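Long-range contact in copper induced nitroreductase D (Lactococcus lactis, PDB 2WQF), which binds flavin mononucleotide, probably acts as an oxidoreductase of the nitroreductase family, and is induced by copper and involved in defence against oxidative stress: residues 6-20 and 138-151. Residues are numbered along the deposited sequence; the frame is centred on the assembly and turned at random. Where two conformers were deposited one is given.
Sequences SLENRRTIYALGRNV and WTALAELGLGANLQ. With FMN (flavin mononucleotide), chain B.
The FMN phosphate site and the pyrimidine end of the flavin pocket are built here, where Arg10 lies over the indole of Trp138. Arg10 CG sits 3.7 Å from the centroid of the five-membered ring of Trp138, a CH-pi contact, and Arg10 CZ lies 8° off the normal of the six-membered ring, a cation-pi contact. The guanidinium does not lie flat: its plane is turned 76° from the indole, with NH1 over the ring. Bends at chi2 and chi3 fold the Arg10 chain across the ring, and its two terminal nitrogens grip separate phosphate oxygens, NH1 reaching FMN O2P at 2.8 Å and NH2 reaching O1P. Arg11 NE and Thr12 N both donate to O3P, while Thr12 OG1, at the edge of the indole, bonds O2P. Trp138 NE1 donates to Arg11 O at 3.3 Å, from above the carbonyl plane and clearly bent at the hydrogen. An alanine in place of Trp138 would probably leave the Arg10 guanidinium without its aromatic support, freer to turn from the phosphate, and Arg11 O without this donor.

In the nitroreductase fold, strand 146-151 pairs with strand 171-182, and its other flank receives the loop after helix 3-9: Ile13 N donates to Ala148 O at 2.9 Å, nearly straight. Asn149, with chi1 of 64° placing CG between backbone N and carbonyl carbon, sends ND2 to Ile13 O at 3.0 Å, while its OD1 accepts from Gln151 NE2. Gln151 NE2 also donates to FMN O2, which Tyr14 OH bonds at 2.6 Å, and meets the Tyr14 ring at its edge. Where the helices meet, Ser6 OG, which is hydrogen-bonded to Ser2 O, lies 2.9 Å from Glu143 OE1 in the conformer given. Just past the end of helix 3-9, the Ala142 methyl packs on Arg10 CA at 3.8 Å.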
loop_
_atom_site.group_PDB
_atom_site.type_symbol
_atom_site.label_atom_id
_atom_site.label_comp_id
_atom_site.label_asym_id
_atom_site.label_seq_id
_atom_site.Cartn_x
_atom_site.Cartn_y
_atom_site.Cartn_z
ATOM N N SER A 6 -12.164 -10.736 -2.343
ATOM C CA SER A 6 -11.370 -10.666 -1.117
ATOM C C SER A 6 -11.171 -9.209 -0.725
ATOM O O SER A 6 -11.276 -8.862 0.451
ATOM C CB SER A 6 -10.005 -11.360 -1.288
ATOM O OG SER A 6 -10.173 -12.749 -1.532
ATOM N N LEU A 7 -10.895 -8.355 -1.708
ATOM C CA LEU A 7 -10.717 -6.933 -1.427
ATOM C C LEU A 7 -11.995 -6.333 -0.868
ATOM O O LEU A 7 -11.956 -5.563 0.091
ATOM C CB LEU A 7 -10.298 -6.145 -2.673
ATOM C CG LEU A 7 -8.921 -6.466 -3.273
ATOM C CD1 LEU A 7 -8.667 -5.484 -4.411
ATOM C CD2 LEU A 7 -7.803 -6.410 -2.255
ATOM N N GLU A 8 -13.117 -6.651 -1.499
ATOM C CA GLU A 8 -14.407 -6.115 -1.085
ATOM C C GLU A 8 -14.765 -6.562 0.332
ATOM O O GLU A 8 -15.401 -5.814 1.075
ATOM C CB GLU A 8 -15.488 -6.509 -2.102
ATOM C CG GLU A 8 -16.809 -5.790 -1.885
ATOM C CD GLU A 8 -17.769 -5.990 -3.030
ATOM O OE1 GLU A 8 -17.432 -6.748 -3.971
ATOM O OE2 GLU A 8 -18.864 -5.386 -2.980
ATOM N N ASN A 9 -14.329 -7.758 0.715
ATOM C CA ASN A 9 -14.675 -8.323 2.013
ATOM C C ASN A 9 -13.897 -7.710 3.189
ATOM O O ASN A 9 -14.337 -7.788 4.336
ATOM C CB ASN A 9 -14.475 -9.840 1.979
ATOM C CG ASN A 9 -14.963 -10.522 3.238
ATOM O OD1 ASN A 9 -16.138 -10.405 3.609
ATOM N ND2 ASN A 9 -14.064 -11.228 3.908
ATOM N N ARG A 10 -12.751 -7.107 2.899
ATOM C CA ARG A 10 -11.955 -6.408 3.904
ATOM C C ARG A 10 -12.652 -5.092 4.231
ATOM O O ARG A 10 -12.914 -4.280 3.334
ATOM C CB ARG A 10 -10.541 -6.112 3.414
ATOM C CG ARG A 10 -9.676 -5.392 4.448
ATOM C CD ARG A 10 -8.790 -4.336 3.865
ATOM N NE ARG A 10 -9.584 -3.417 3.085
ATOM C CZ ARG A 10 -10.357 -2.443 3.574
ATOM N NH1 ARG A 10 -10.350 -2.136 4.867
ATOM N NH2 ARG A 10 -11.098 -1.731 2.739
ATOM N N ARG A 11 -12.980 -4.904 5.507
ATOM C CA ARG A 11 -13.603 -3.685 5.994
ATOM C C ARG A 11 -13.043 -3.299 7.357
ATOM O O ARG A 11 -12.457 -4.116 8.072
ATOM C CB ARG A 11 -15.116 -3.844 6.111
ATOM C CG ARG A 11 -15.832 -4.100 4.784
ATOM C CD ARG A 11 -15.758 -2.928 3.818
ATOM N NE ARG A 11 -16.274 -1.697 4.414
ATOM C CZ ARG A 11 -17.563 -1.418 4.560
ATOM N NH1 ARG A 11 -18.495 -2.239 4.080
ATOM N NH2 ARG A 11 -17.913 -0.295 5.131
ATOM N N THR A 12 -13.251 -2.037 7.709
ATOM C CA THR A 12 -12.992 -1.552 9.058
ATOM C C THR A 12 -14.073 -2.082 9.999
ATOM O O THR A 12 -15.269 -1.811 9.839
ATOM C CB THR A 12 -12.946 -0.018 9.085
ATOM O OG1 THR A 12 -11.765 0.431 8.418
ATOM C CG2 THR A 12 -12.939 0.510 10.507
ATOM N N ILE A 13 -13.634 -2.876 10.962
ATOM C CA ILE A 13 -14.497 -3.413 11.999
ATOM C C ILE A 13 -14.015 -2.926 13.343
ATOM O O ILE A 13 -12.915 -3.262 13.771
ATOM C CB ILE A 13 -14.462 -4.966 11.999
ATOM C CG1 ILE A 13 -14.813 -5.542 10.621
ATOM C CG2 ILE A 13 -15.328 -5.549 13.114
ATOM C CD1 ILE A 13 -16.221 -5.256 10.145
ATOM N N TYR A 14 -14.847 -2.143 14.004
ATOM C CA TYR A 14 -14.502 -1.596 15.311
ATOM C C TYR A 14 -14.914 -2.512 16.462
ATOM O O TYR A 14 -14.275 -2.490 17.518
ATOM C CB TYR A 14 -15.123 -0.203 15.502
ATOM C CG TYR A 14 -14.448 0.843 14.625
ATOM C CD1 TYR A 14 -13.073 1.100 14.752
ATOM C CD2 TYR A 14 -15.159 1.528 13.643
ATOM C CE1 TYR A 14 -12.451 2.044 13.967
ATOM C CE2 TYR A 14 -14.544 2.487 12.841
ATOM C CZ TYR A 14 -13.193 2.734 12.997
ATOM O OH TYR A 14 -12.586 3.702 12.201
ATOM N N ALA A 15 -15.972 -3.305 16.259
ATOM C CA ALA A 15 -16.498 -4.177 17.300
ATOM C C ALA A 15 -15.829 -5.528 17.170
ATOM O O ALA A 15 -16.247 -6.377 16.363
ATOM C CB ALA A 15 -18.026 -4.311 17.186
ATOM N N LEU A 16 -14.792 -5.711 17.976
ATOM C CA LEU A 16 -13.914 -6.875 17.875
ATOM C C LEU A 16 -13.868 -7.638 19.190
ATOM O O LEU A 16 -13.910 -7.046 20.282
ATOM C CB LEU A 16 -12.495 -6.451 17.454
ATOM C CG LEU A 16 -12.352 -5.867 16.051
ATOM C CD1 LEU A 16 -10.939 -5.327 15.876
ATOM C CD2 LEU A 16 -12.690 -6.883 14.947
ATOM N N GLY A 17 -13.758 -8.959 19.085
ATOM C CA GLY A 17 -13.644 -9.801 20.260
ATOM C C GLY A 17 -12.509 -10.798 20.138
ATOM O O GLY A 17 -11.623 -10.670 19.262
ATOM N N ARG A 18 -12.549 -11.818 21.000
ATOM C CA ARG A 18 -11.444 -12.756 21.119
ATOM C C ARG A 18 -11.820 -14.187 20.743
ATOM O O ARG A 18 -11.116 -15.139 21.092
ATOM C CB ARG A 18 -10.897 -12.695 22.539
ATOM C CG ARG A 18 -10.425 -11.303 22.855
ATOM C CD ARG A 18 -9.674 -11.205 24.160
ATOM N NE ARG A 18 -9.153 -9.865 24.365
ATOM C CZ ARG A 18 -8.540 -9.462 25.470
ATOM N NH1 ARG A 18 -8.389 -10.300 26.485
ATOM N NH2 ARG A 18 -8.090 -8.222 25.559
ATOM N N ASN A 19 -12.894 -14.325 19.971
ATOM C CA ASN A 19 -13.375 -15.628 19.519
ATOM C C ASN A 19 -12.586 -16.084 18.298
ATOM O O ASN A 19 -13.104 -16.156 17.181
ATOM C CB ASN A 19 -14.887 -15.541 19.240
ATOM C CG ASN A 19 -15.491 -16.847 18.800
ATOM O OD1 ASN A 19 -15.020 -17.948 19.152
ATOM N ND2 ASN A 19 -16.579 -16.733 18.045
ATOM N N VAL A 20 -11.310 -16.367 18.540
ATOM C CA VAL A 20 -10.347 -16.704 17.489
ATOM C C VAL A 20 -9.931 -18.148 17.683
ATOM O O VAL A 20 -9.418 -18.528 18.736
ATOM C CB VAL A 20 -9.111 -15.760 17.530
ATOM C CG1 VAL A 20 -8.016 -16.220 16.541
ATOM C CG2 VAL A 20 -9.531 -14.327 17.260
ATOM N N TRP A 138 -4.363 -6.986 6.481
ATOM C CA TRP A 138 -5.752 -6.687 6.829
ATOM C C TRP A 138 -6.699 -7.568 6.007
ATOM O O TRP A 138 -7.645 -8.158 6.534
ATOM C CB TRP A 138 -5.986 -5.197 6.542
ATOM C CG TRP A 138 -7.199 -4.540 7.117
ATOM C CD1 TRP A 138 -8.293 -5.128 7.673
ATOM C CD2 TRP A 138 -7.444 -3.127 7.134
ATOM N NE1 TRP A 138 -9.197 -4.147 8.085
ATOM C CE2 TRP A 138 -8.683 -2.922 7.756
ATOM C CE3 TRP A 138 -6.705 -2.013 6.715
ATOM C CZ2 TRP A 138 -9.214 -1.642 7.938
ATOM C CZ3 TRP A 138 -7.237 -0.752 6.892
ATOM C CH2 TRP A 138 -8.477 -0.581 7.509
ATOM N N THR A 139 -6.454 -7.624 4.706
ATOM C CA THR A 139 -7.284 -8.401 3.822
ATOM C C THR A 139 -7.125 -9.898 4.076
ATOM O O THR A 139 -8.106 -10.651 4.046
ATOM C CB THR A 139 -6.980 -8.071 2.330
ATOM O OG1 THR A 139 -7.120 -6.661 2.126
ATOM C CG2 THR A 139 -7.928 -8.818 1.426
ATOM N N ALA A 140 -5.901 -10.340 4.358
ATOM C CA ALA A 140 -5.673 -11.749 4.668
ATOM C C ALA A 140 -6.457 -12.171 5.936
ATOM O O ALA A 140 -7.037 -13.263 6.008
ATOM C CB ALA A 140 -4.173 -12.039 4.809
ATOM N N LEU A 141 -6.461 -11.297 6.934
ATOM C CA LEU A 141 -7.215 -11.542 8.166
ATOM C C LEU A 141 -8.720 -11.616 7.861
ATOM O O LEU A 141 -9.428 -12.483 8.394
ATOM C CB LEU A 141 -6.923 -10.450 9.183
ATOM C CG LEU A 141 -5.530 -10.444 9.809
ATOM C CD1 LEU A 141 -5.338 -9.191 10.655
ATOM C CD2 LEU A 141 -5.291 -11.675 10.630
ATOM N N ALA A 142 -9.213 -10.736 6.995
ATOM C CA ALA A 142 -10.625 -10.755 6.640
ATOM C C ALA A 142 -10.983 -12.083 5.984
ATOM O O ALA A 142 -12.080 -12.602 6.174
ATOM C CB ALA A 142 -10.982 -9.573 5.738
ATOM N N GLU A 143 -10.055 -12.647 5.206
ATOM C CA GLU A 143 -10.318 -13.928 4.565
ATOM C C GLU A 143 -10.429 -15.072 5.584
ATOM O O GLU A 143 -11.109 -16.068 5.326
ATOM C CB GLU A 143 -9.273 -14.230 3.489
ATOM C CG GLU A 143 -9.437 -13.342 2.261
ATOM C CD GLU A 143 -10.667 -13.694 1.425
ATOM O OE1 GLU A 143 -10.601 -14.661 0.609
ATOM O OE2 GLU A 143 -11.701 -13.002 1.598
ATOM N N LEU A 144 -9.776 -14.929 6.737
ATOM C CA LEU A 144 -9.942 -15.892 7.833
ATOM C C LEU A 144 -11.238 -15.668 8.614
ATOM O O LEU A 144 -11.545 -16.422 9.538
ATOM C CB LEU A 144 -8.760 -15.807 8.806
ATOM C CG LEU A 144 -7.387 -16.147 8.249
ATOM C CD1 LEU A 144 -6.363 -15.948 9.337
ATOM C CD2 LEU A 144 -7.393 -17.552 7.739
ATOM N N GLY A 145 -11.989 -14.628 8.265
ATOM C CA GLY A 145 -13.226 -14.284 8.955
ATOM C C GLY A 145 -13.046 -13.359 10.150
ATOM O O GLY A 145 -13.986 -13.127 10.915
ATOM N N LEU A 146 -11.833 -12.824 10.293
ATOM C CA LEU A 146 -11.494 -11.884 11.359
ATOM C C LEU A 146 -11.610 -10.458 10.876
ATOM O O LEU A 146 -11.340 -10.164 9.727
ATOM C CB LEU A 146 -10.083 -12.142 11.868
ATOM C CG LEU A 146 -9.856 -13.519 12.490
ATOM C CD1 LEU A 146 -8.438 -13.690 13.024
ATOM C CD2 LEU A 146 -10.882 -13.800 13.575
ATOM N N GLY A 147 -12.015 -9.566 11.754
ATOM C CA GLY A 147 -12.082 -8.158 11.412
ATOM C C GLY A 147 -10.884 -7.420 11.956
ATOM O O GLY A 147 -10.125 -7.929 12.787
ATOM N N ALA A 148 -10.708 -6.202 11.488
ATOM C CA ALA A 148 -9.613 -5.366 11.957
ATOM C C ALA A 148 -9.914 -3.909 11.692
ATOM O O ALA A 148 -10.774 -3.572 10.863
ATOM C CB ALA A 148 -8.271 -5.758 11.271
ATOM N N ASN A 149 -9.175 -3.038 12.383
ATOM C CA ASN A 149 -9.197 -1.596 12.125
ATOM C C ASN A 149 -7.782 -1.055 12.314
ATOM O O ASN A 149 -6.975 -1.641 13.033
ATOM C CB ASN A 149 -10.263 -0.894 12.985
ATOM C CG ASN A 149 -9.969 -0.982 14.473
ATOM O OD1 ASN A 149 -9.133 -0.272 14.984
ATOM N ND2 ASN A 149 -10.643 -1.865 15.153
ATOM N N LEU A 150 -7.474 0.015 11.605
ATOM C CA LEU A 150 -6.137 0.557 11.553
ATOM C C LEU A 150 -6.057 1.899 12.289
ATOM O O LEU A 150 -6.720 2.860 11.920
ATOM C CB LEU A 150 -5.705 0.742 10.084
ATOM C CG LEU A 150 -4.273 1.233 9.868
ATOM C CD1 LEU A 150 -3.271 0.214 10.342
ATOM C CD2 LEU A 150 -4.057 1.578 8.401
ATOM N N GLN A 151 -5.231 1.932 13.332
ATOM C CA GLN A 151 -5.054 3.087 14.179
ATOM C C GLN A 151 -3.669 3.684 14.040
ATOM O O GLN A 151 -2.725 3.039 13.548
ATOM C CB GLN A 151 -5.316 2.732 15.642
ATOM C CG GLN A 151 -6.702 2.202 15.931
ATOM C CD GLN A 151 -7.778 3.091 15.347
ATOM O OE1 GLN A 151 -7.713 4.307 15.468
ATOM N NE2 GLN A 151 -8.751 2.491 14.680
HETATM N N1 FMN B . -9.293 4.268 10.639
HETATM C C2 FMN B . -9.253 4.613 12.066
HETATM O O2 FMN B . -10.173 4.307 12.790
HETATM N N3 FMN B . -8.145 5.383 12.552
HETATM C C4 FMN B . -7.095 5.780 11.746
HETATM O O4 FMN B . -6.152 6.338 12.235
HETATM C C4A FMN B . -7.147 5.455 10.317
HETATM N N5 FMN B . -6.239 5.818 9.474
HETATM C C5A FMN B . -6.174 5.128 8.145
HETATM C C6 FMN B . -4.926 5.269 7.326
HETATM C C7 FMN B . -4.776 4.630 6.172
HETATM C C7M FMN B . -3.508 4.836 5.374
HETATM C C8 FMN B . -5.891 3.721 5.699
HETATM C C8M FMN B . -5.712 2.924 4.419
HETATM C C9 FMN B . -7.024 3.603 6.400
HETATM C C9A FMN B . -7.187 4.337 7.707
HETATM N N10 FMN B . -8.379 4.263 8.492
HETATM C C10 FMN B . -8.317 4.659 9.829
HETATM C "C1'" FMN B . -9.532 3.493 8.045
HETATM C "C2'" FMN B . -10.248 4.203 6.899
HETATM O "O2'" FMN B . -10.967 5.294 7.413
HETATM C "C3'" FMN B . -11.145 3.176 6.205
HETATM O "O3'" FMN B . -10.257 2.252 5.605
HETATM C "C4'" FMN B . -12.000 3.842 5.113
HETATM O "O4'" FMN B . -12.976 4.686 5.705
HETATM C "C5'" FMN B . -12.692 2.817 4.216
HETATM O "O5'" FMN B . -13.497 1.972 5.026
HETATM P P FMN B . -13.221 0.363 5.047
HETATM O O1P FMN B . -13.228 -0.152 3.665
HETATM O O2P FMN B . -11.826 0.122 5.738
HETATM O O3P FMN B . -14.400 -0.241 5.926
HETATM O O HOH W 1 -9.735 1.268 10.343
HETATM O O HOH W 2 -11.602 -2.396 18.071
#